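Local coordinates for thioesterase domain-containing protein (Pseudomonas aeruginosa, PDB 1ZKI) that adopts the hotdog fold of the thioesterases and probably hydrolyses acyl-CoA thioesters, at residues L22-L27 and M62-S67; G52-L57 and A112-G117. All coordinates share one frame; numbering follows the deposited sequence.

Contact 1 of 2, residues L22-L27 and M62-S67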
ATOM      1  N   LEU A  22      -5.950 -21.266  -5.280  1.00 14.03           N
ATOM      2  CA  LEU A  22      -6.623 -20.106  -4.695  1.00 14.90           C
ATOM      3  C   LEU A  22      -8.096 -20.432  -4.519  1.00 15.47           C
ATOM      4  O   LEU A  22      -8.719 -21.003  -5.399  1.00 16.82           O
ATOM      5  CB  LEU A  22      -6.452 -18.848  -5.565  1.00 14.54           C
ATOM      6  CG  LEU A  22      -4.996 -18.478  -5.836  1.00 13.29           C
ATOM      7  CD1 LEU A  22      -4.855 -17.319  -6.827  1.00 15.97           C
ATOM      8  CD2 LEU A  22      -4.188 -18.205  -4.544  1.00 14.58           C
ATOM      9  N   ASP A  23      -8.659 -19.955  -3.425  0.50 15.14           N
ATOM     10  CA  ASP A  23      -9.981 -20.344  -3.046  0.50 14.51           C
ATOM     11  C   ASP A  23     -10.720 -19.097  -2.536  0.50 14.56           C
ATOM     12  O   ASP A  23     -10.457 -18.645  -1.422  0.50 13.90           O
ATOM     13  CB  ASP A  23      -9.813 -21.425  -1.972  0.50 14.74           C
ATOM     14  CG  ASP A  23     -11.109 -21.975  -1.466  0.50 14.52           C
ATOM     15  OD1 ASP A  23     -12.129 -21.896  -2.176  0.50 16.51           O
ATOM     16  OD2 ASP A  23     -11.084 -22.526  -0.342  0.50 15.75           O
ATOM     17  N   PRO A  24     -11.634 -18.521  -3.355  1.00 14.93           N
ATOM     18  CA  PRO A  24     -12.380 -17.340  -2.880  1.00 14.39           C
ATOM     19  C   PRO A  24     -13.127 -17.652  -1.589  1.00 14.12           C
ATOM     20  O   PRO A  24     -13.664 -18.757  -1.453  1.00 14.78           O
ATOM     21  CB  PRO A  24     -13.383 -17.068  -4.012  1.00 15.33           C
ATOM     22  CG  PRO A  24     -12.731 -17.686  -5.237  1.00 15.80           C
ATOM     23  CD  PRO A  24     -12.067 -18.928  -4.714  1.00 15.21           C
ATOM     24  N   VAL A  25     -13.130 -16.699  -0.655  1.00 13.10           N
ATOM     25  CA  VAL A  25     -13.784 -16.861   0.652  1.00 13.40           C
ATOM     26  C   VAL A  25     -15.012 -15.962   0.772  1.00 14.11           C
ATOM     27  O   VAL A  25     -16.098 -16.428   1.163  1.00 14.04           O
ATOM     28  CB  VAL A  25     -12.800 -16.550   1.825  1.00 13.23           C
ATOM     29  CG1 VAL A  25     -13.523 -16.588   3.176  1.00 13.88           C
ATOM     30  CG2 VAL A  25     -11.663 -17.553   1.837  1.00 13.46           C
ATOM     31  N   SER A  26     -14.854 -14.678   0.449  1.00 14.43           N
ATOM     32  CA  SER A  26     -15.967 -13.733   0.554  1.00 15.66           C
ATOM     33  C   SER A  26     -15.774 -12.508  -0.329  1.00 16.30           C
ATOM     34  O   SER A  26     -14.670 -12.234  -0.795  1.00 15.12           O
ATOM     35  CB  SER A  26     -16.166 -13.284   2.001  1.00 16.19           C
ATOM     36  OG  SER A  26     -15.033 -12.581   2.471  1.00 17.75           O
ATOM     37  N   LEU A  27     -16.867 -11.793  -0.543  1.00 17.43           N
ATOM     38  CA  LEU A  27     -16.870 -10.524  -1.265  1.00 19.26           C
ATOM     39  C   LEU A  27     -17.772  -9.547  -0.533  1.00 20.54           C
ATOM     40  O   LEU A  27     -18.841  -9.928  -0.034  1.00 20.98           O
ATOM     41  CB  LEU A  27     -17.452 -10.697  -2.660  1.00 19.62           C
ATOM     42  CG  LEU A  27     -16.849 -11.658  -3.673  1.00 21.86           C
ATOM     43  CD1 LEU A  27     -17.791 -11.752  -4.840  1.00 24.61           C
ATOM     44  CD2 LEU A  27     -15.503 -11.151  -4.123  1.00 22.35           C
HETATM   45  N   MSE A  62      -7.260  -8.889  -5.467  1.00 11.37           N
HETATM   46  CA  MSE A  62      -7.477  -7.523  -5.951  1.00 13.22           C
HETATM   47  C   MSE A  62      -8.463  -7.482  -7.122  1.00 11.64           C
HETATM   48  O   MSE A  62      -9.328  -6.627  -7.153  1.00 11.90           O
HETATM   49  CB  MSE A  62      -6.151  -6.875  -6.337  1.00 11.62           C
HETATM   50  CG  MSE A  62      -5.262  -6.558  -5.158  1.00 11.03           C
HETATM   51 SE   MSE A  62      -3.576  -5.836  -5.959  1.00 23.81          SE
HETATM   52  CE  MSE A  62      -2.891  -4.943  -4.372  1.00 15.59           C
ATOM     53  N   GLY A  63      -8.349  -8.420  -8.068  1.00 11.72           N
ATOM     54  CA  GLY A  63      -9.294  -8.489  -9.190  1.00 11.59           C
ATOM     55  C   GLY A  63     -10.734  -8.695  -8.728  1.00 11.89           C
ATOM     56  O   GLY A  63     -11.667  -8.081  -9.260  1.00 12.28           O
ATOM     57  N   LEU A  64     -10.903  -9.571  -7.738  1.00 11.25           N
ATOM     58  CA  LEU A  64     -12.215  -9.871  -7.173  1.00 11.09           C
ATOM     59  C   LEU A  64     -12.786  -8.673  -6.410  1.00 11.39           C
ATOM     60  O   LEU A  64     -13.981  -8.398  -6.475  1.00 11.04           O
ATOM     61  CB  LEU A  64     -12.121 -11.114  -6.286  1.00 11.67           C
ATOM     62  CG  LEU A  64     -12.001 -12.455  -7.032  1.00 12.12           C
ATOM     63  CD1 LEU A  64     -11.877 -13.601  -6.003  1.00 13.22           C
ATOM     64  CD2 LEU A  64     -13.195 -12.683  -7.965  1.00 13.42           C
ATOM     65  N   ALA A  65     -11.923  -7.951  -5.687  1.00 11.37           N
ATOM     66  CA  ALA A  65     -12.339  -6.708  -5.036  1.00 11.55           C
ATOM     67  C   ALA A  65     -12.824  -5.703  -6.077  1.00 12.56           C
ATOM     68  O   ALA A  65     -13.860  -5.078  -5.891  1.00 12.17           O
ATOM     69  CB  ALA A  65     -11.195  -6.112  -4.195  1.00 11.12           C
ATOM     70  N   CYS A  66     -12.099  -5.580  -7.192  1.00 12.27           N
ATOM     71  CA  CYS A  66     -12.534  -4.697  -8.282  1.00 14.13           C
ATOM     72  C   CYS A  66     -13.883  -5.122  -8.826  1.00 14.68           C
ATOM     73  O   CYS A  66     -14.770  -4.299  -8.988  1.00 14.58           O
ATOM     74  CB  CYS A  66     -11.503  -4.661  -9.389  1.00 14.13           C
ATOM     75  SG  CYS A  66     -10.101  -3.714  -8.863  1.00 18.22           S
ATOM     76  N   SER A  67     -14.042  -6.418  -9.071  1.00 15.07           N
ATOM     77  CA  SER A  67     -15.310  -6.937  -9.558  1.00 15.96           C
ATOM     78  C   SER A  67     -16.454  -6.672  -8.584  1.00 16.42           C
ATOM     79  O   SER A  67     -17.593  -6.440  -9.005  1.00 17.10           O
ATOM     80  CB  SER A  67     -15.180  -8.424  -9.853  1.00 15.45           C
ATOM     81  OG  SER A  67     -14.338  -8.611 -10.980  1.00 17.02           O
TER
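In both L27 and L64 the first torsion sets CG beside the backbone N and anti to the carbonyl carbon (chi1 -59° and -75°), and this brings the two leucines together at about a right angle. The CB of L64 points from helix 51-70 toward strand 23-27. L27 starts out along the gap instead, and it is the end of its side chain that closes in: CD2 lies 4.0 Å from CB of L64, with the same methyl 3.9 Å from the L64 carbonyl O. The outer branch of L64 serves a second neighbour, CD1 standing 4.2 Å from CG in the ring of P24. L64 thus meets two residues of one strand, L27 at its CB and P24 at its CD1. A classic beta bulge, with V25 and S26 both opposite E33 on strand 31-37, is consistent with P24 and L27 both reaching the helix. M12 and V34 also touch L64, while P7, A32 and F72 touch L27. The side chains meet through apolar atoms, the one polar neighbour being the L64 O beside L27 CD2, which implies that strand 23-27 is joined to the helix here by shape and dispersion, without directional bonds.

Contact 2 of 2, residues G52-L57 and A112-G117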
ATOM      1  N   GLY A  52       6.092 -15.746  -5.889  1.00 11.56           N
ATOM      2  CA  GLY A  52       5.180 -15.718  -7.022  1.00 11.73           C
ATOM      3  C   GLY A  52       3.783 -16.196  -6.644  1.00 11.93           C
ATOM      4  O   GLY A  52       2.782 -15.686  -7.160  1.00 12.25           O
ATOM      5  N   ALA A  53       3.707 -17.202  -5.767  1.00 11.02           N
ATOM      6  CA  ALA A  53       2.399 -17.719  -5.328  1.00 11.70           C
ATOM      7  C   ALA A  53       1.679 -16.688  -4.474  1.00 11.77           C
ATOM      8  O   ALA A  53       0.473 -16.463  -4.625  1.00 11.71           O
ATOM      9  CB  ALA A  53       2.572 -19.022  -4.589  1.00 11.24           C
ATOM     10  N   LEU A  54       2.433 -16.037  -3.598  1.00 11.31           N
ATOM     11  CA  LEU A  54       1.870 -14.945  -2.797  1.00 12.12           C
ATOM     12  C   LEU A  54       1.378 -13.790  -3.675  1.00 11.76           C
ATOM     13  O   LEU A  54       0.285 -13.251  -3.440  1.00 11.50           O
ATOM     14  CB  LEU A  54       2.889 -14.445  -1.788  1.00 12.02           C
ATOM     15  CG  LEU A  54       3.109 -15.392  -0.603  1.00 13.05           C
ATOM     16  CD1 LEU A  54       4.398 -15.068   0.196  1.00 13.67           C
ATOM     17  CD2 LEU A  54       1.899 -15.415   0.341  1.00 14.22           C
ATOM     18  N   PHE A  55       2.159 -13.414  -4.684  1.00 12.10           N
ATOM     19  CA  PHE A  55       1.712 -12.364  -5.578  1.00 11.81           C
ATOM     20  C   PHE A  55       0.457 -12.793  -6.346  1.00 11.74           C
ATOM     21  O   PHE A  55      -0.456 -11.993  -6.524  1.00 12.69           O
ATOM     22  CB  PHE A  55       2.817 -11.959  -6.546  1.00 11.50           C
ATOM     23  CG  PHE A  55       2.384 -10.920  -7.524  1.00 12.23           C
ATOM     24  CD1 PHE A  55       2.599  -9.567  -7.253  1.00 14.46           C
ATOM     25  CD2 PHE A  55       1.719 -11.294  -8.697  1.00 13.62           C
ATOM     26  CE1 PHE A  55       2.180  -8.584  -8.157  1.00 16.88           C
ATOM     27  CE2 PHE A  55       1.289 -10.331  -9.612  1.00 14.94           C
ATOM     28  CZ  PHE A  55       1.524  -8.969  -9.348  1.00 14.84           C
ATOM     29  N   SER A  56       0.419 -14.042  -6.811  1.00 11.63           N
ATOM     30  CA  SER A  56      -0.727 -14.556  -7.567  1.00 11.37           C
ATOM     31  C   SER A  56      -1.985 -14.466  -6.708  1.00 11.72           C
ATOM     32  O   SER A  56      -3.019 -14.002  -7.155  1.00 11.57           O
ATOM     33  CB  SER A  56      -0.473 -15.992  -8.011  1.00 11.69           C
ATOM     34  OG  SER A  56       0.623 -16.039  -8.920  1.00 11.59           O
ATOM     35  N   LEU A  57      -1.865 -14.882  -5.453  1.00 11.15           N
ATOM     36  CA  LEU A  57      -2.943 -14.727  -4.499  1.00 11.80           C
ATOM     37  C   LEU A  57      -3.397 -13.268  -4.424  1.00 12.57           C
ATOM     38  O   LEU A  57      -4.608 -12.973  -4.554  1.00 12.12           O
ATOM     39  CB  LEU A  57      -2.474 -15.213  -3.135  1.00 11.99           C
ATOM     40  CG  LEU A  57      -3.354 -14.833  -1.946  1.00 11.68           C
ATOM     41  CD1 LEU A  57      -4.733 -15.504  -2.069  1.00 11.99           C
ATOM     42  CD2 LEU A  57      -2.633 -15.252  -0.666  1.00 11.24           C
ATOM     43  N   ALA A 112      -3.900  -4.545  -0.692  1.00 12.21           N
ATOM     44  CA  ALA A 112      -4.169  -5.892  -0.181  1.00 12.74           C
ATOM     45  C   ALA A 112      -3.139  -6.279   0.855  1.00 13.12           C
ATOM     46  O   ALA A 112      -2.020  -5.761   0.847  1.00 13.87           O
ATOM     47  CB  ALA A 112      -4.216  -6.923  -1.317  1.00 12.53           C
ATOM     48  N   GLU A 113      -3.532  -7.148   1.780  1.00 13.42           N
ATOM     49  CA  GLU A 113      -2.601  -7.703   2.743  1.00 15.20           C
ATOM     50  C   GLU A 113      -2.798  -9.209   2.789  1.00 13.71           C
ATOM     51  O   GLU A 113      -3.915  -9.707   2.573  1.00 13.55           O
ATOM     52  CB  GLU A 113      -2.777  -7.093   4.146  1.00 15.00           C
ATOM     53  CG  GLU A 113      -4.128  -7.327   4.753  1.00 19.25           C
ATOM     54  CD  GLU A 113      -4.186  -6.952   6.237  1.00 21.56           C
ATOM     55  OE1 GLU A 113      -5.144  -7.388   6.911  1.00 30.30           O
ATOM     56  OE2 GLU A 113      -3.271  -6.254   6.725  1.00 28.82           O
ATOM     57  N   VAL A 114      -1.704  -9.924   3.001  1.00 11.88           N
ATOM     58  CA  VAL A 114      -1.742 -11.368   3.187  1.00 12.13           C
ATOM     59  C   VAL A 114      -1.327 -11.630   4.620  1.00 11.77           C
ATOM     60  O   VAL A 114      -0.326 -11.071   5.093  1.00 11.61           O
ATOM     61  CB  VAL A 114      -0.772 -12.086   2.231  1.00 12.32           C
ATOM     62  CG1 VAL A 114      -0.811 -13.614   2.458  1.00 13.41           C
ATOM     63  CG2 VAL A 114      -1.111 -11.727   0.765  1.00 12.31           C
ATOM     64  N   ARG A 115      -2.098 -12.467   5.303  1.00 11.90           N
ATOM     65  CA  ARG A 115      -1.831 -12.776   6.705  1.00 12.72           C
ATOM     66  C   ARG A 115      -1.944 -14.265   6.968  1.00 12.24           C
ATOM     67  O   ARG A 115      -2.614 -14.998   6.240  1.00 11.40           O
ATOM     68  CB  ARG A 115      -2.826 -12.050   7.619  1.00 12.77           C
ATOM     69  CG  ARG A 115      -2.647 -10.547   7.672  1.00 15.18           C
ATOM     70  CD  ARG A 115      -3.547  -9.916   8.754  1.00 16.74           C
ATOM     71  NE  ARG A 115      -3.227  -8.502   8.837  1.00 25.52           N
ATOM     72  CZ  ARG A 115      -2.285  -7.992   9.618  1.00 26.15           C
ATOM     73  NH1 ARG A 115      -1.588  -8.775  10.430  1.00 29.80           N
ATOM     74  NH2 ARG A 115      -2.047  -6.694   9.586  1.00 30.28           N
ATOM     75  N   GLN A 116      -1.313 -14.698   8.049  1.00 11.91           N
ATOM     76  CA  GLN A 116      -1.654 -15.979   8.658  1.00 13.09           C
ATOM     77  C   GLN A 116      -1.945 -15.637  10.122  1.00 13.18           C
ATOM     78  O   GLN A 116      -1.025 -15.427  10.918  1.00 13.63           O
ATOM     79  CB  GLN A 116      -0.498 -16.967   8.518  1.00 12.77           C
ATOM     80  CG  GLN A 116      -0.825 -18.364   9.009  1.00 15.44           C
ATOM     81  CD  GLN A 116       0.302 -19.331   8.718  1.00 18.78           C
ATOM     82  OE1 GLN A 116       1.331 -19.308   9.391  1.00 22.67           O
ATOM     83  NE2 GLN A 116       0.112 -20.193   7.732  1.00 17.21           N
ATOM     84  N   GLY A 117      -3.223 -15.532  10.468  1.00 13.76           N
ATOM     85  CA  GLY A 117      -3.611 -15.015  11.783  1.00 15.79           C
ATOM     86  C   GLY A 117      -3.040 -13.628  12.034  1.00 16.42           C
ATOM     87  O   GLY A 117      -3.223 -12.719  11.219  1.00 18.11           O
TER
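E113 and R115, the sequence neighbours of V114, which meets L54 and L57, turn their flat groups to the strand face away from the helix. At the edge of the R115 guanidinium sits E113 OE1, almost exactly in its plane and 2.9 Å from NE, in a salt bridge with an N-H...O angle of 155°. The carboxylate is turned quite differently: NE approaches it from above, 52° out of the plane. A second bond, from R115 NH2 to E113 OE2, is weak. On the helix side, V114 alone carries the strand's part of the contact. Its CG1 lies 3.9 Å from CD2 of L54 and 4.0 Å from CD2 of L57, so one methyl touches both leucines, one turn of helix apart. L57 and V114 reach toward each other tip to tip, whereas L54 slants across the valine. L57 gets there with CG anti to its backbone N (chi1 166°), the other way round from L54, whose CG sits beside the N. V94 and C96 also touch L57, and V121 and Y85 touch L54. Within the helix, S56 N and S56 OG grip the G52 carbonyl from opposite faces of its plane, with S56 OG 2.8 Å from G52 O; the same hydroxyl is also hydrogen-bonded to Y16. A long helix wrapped by a curved antiparallel sheet is the hallmark of the hotdog fold, to which the thioesterases of this superfamily belong; here L54 and L57 on V114 form part of that interface.

How the contacts relate
Contacts 1 and 2 lie about 12 Å apart between centres and share helix 51-70, contact 2 using its first half and contact 1 its second. Both reach the same antiparallel sheet, at strand 23-27, outermost within this chain, in one case and the interior strand 107-116 in the other. Along the chain their segments alternate, 22-27, 52-57, 62-67, 112-117, so the two connections cross. They also touch: L22 packs against the backbone of S56 and L57, with CD2 of L22 3.7 Å from CA of L57, and M62 reaches A112. Together they seat two successive parts of the helix on the sheet that wraps it, as in the hotdog fold.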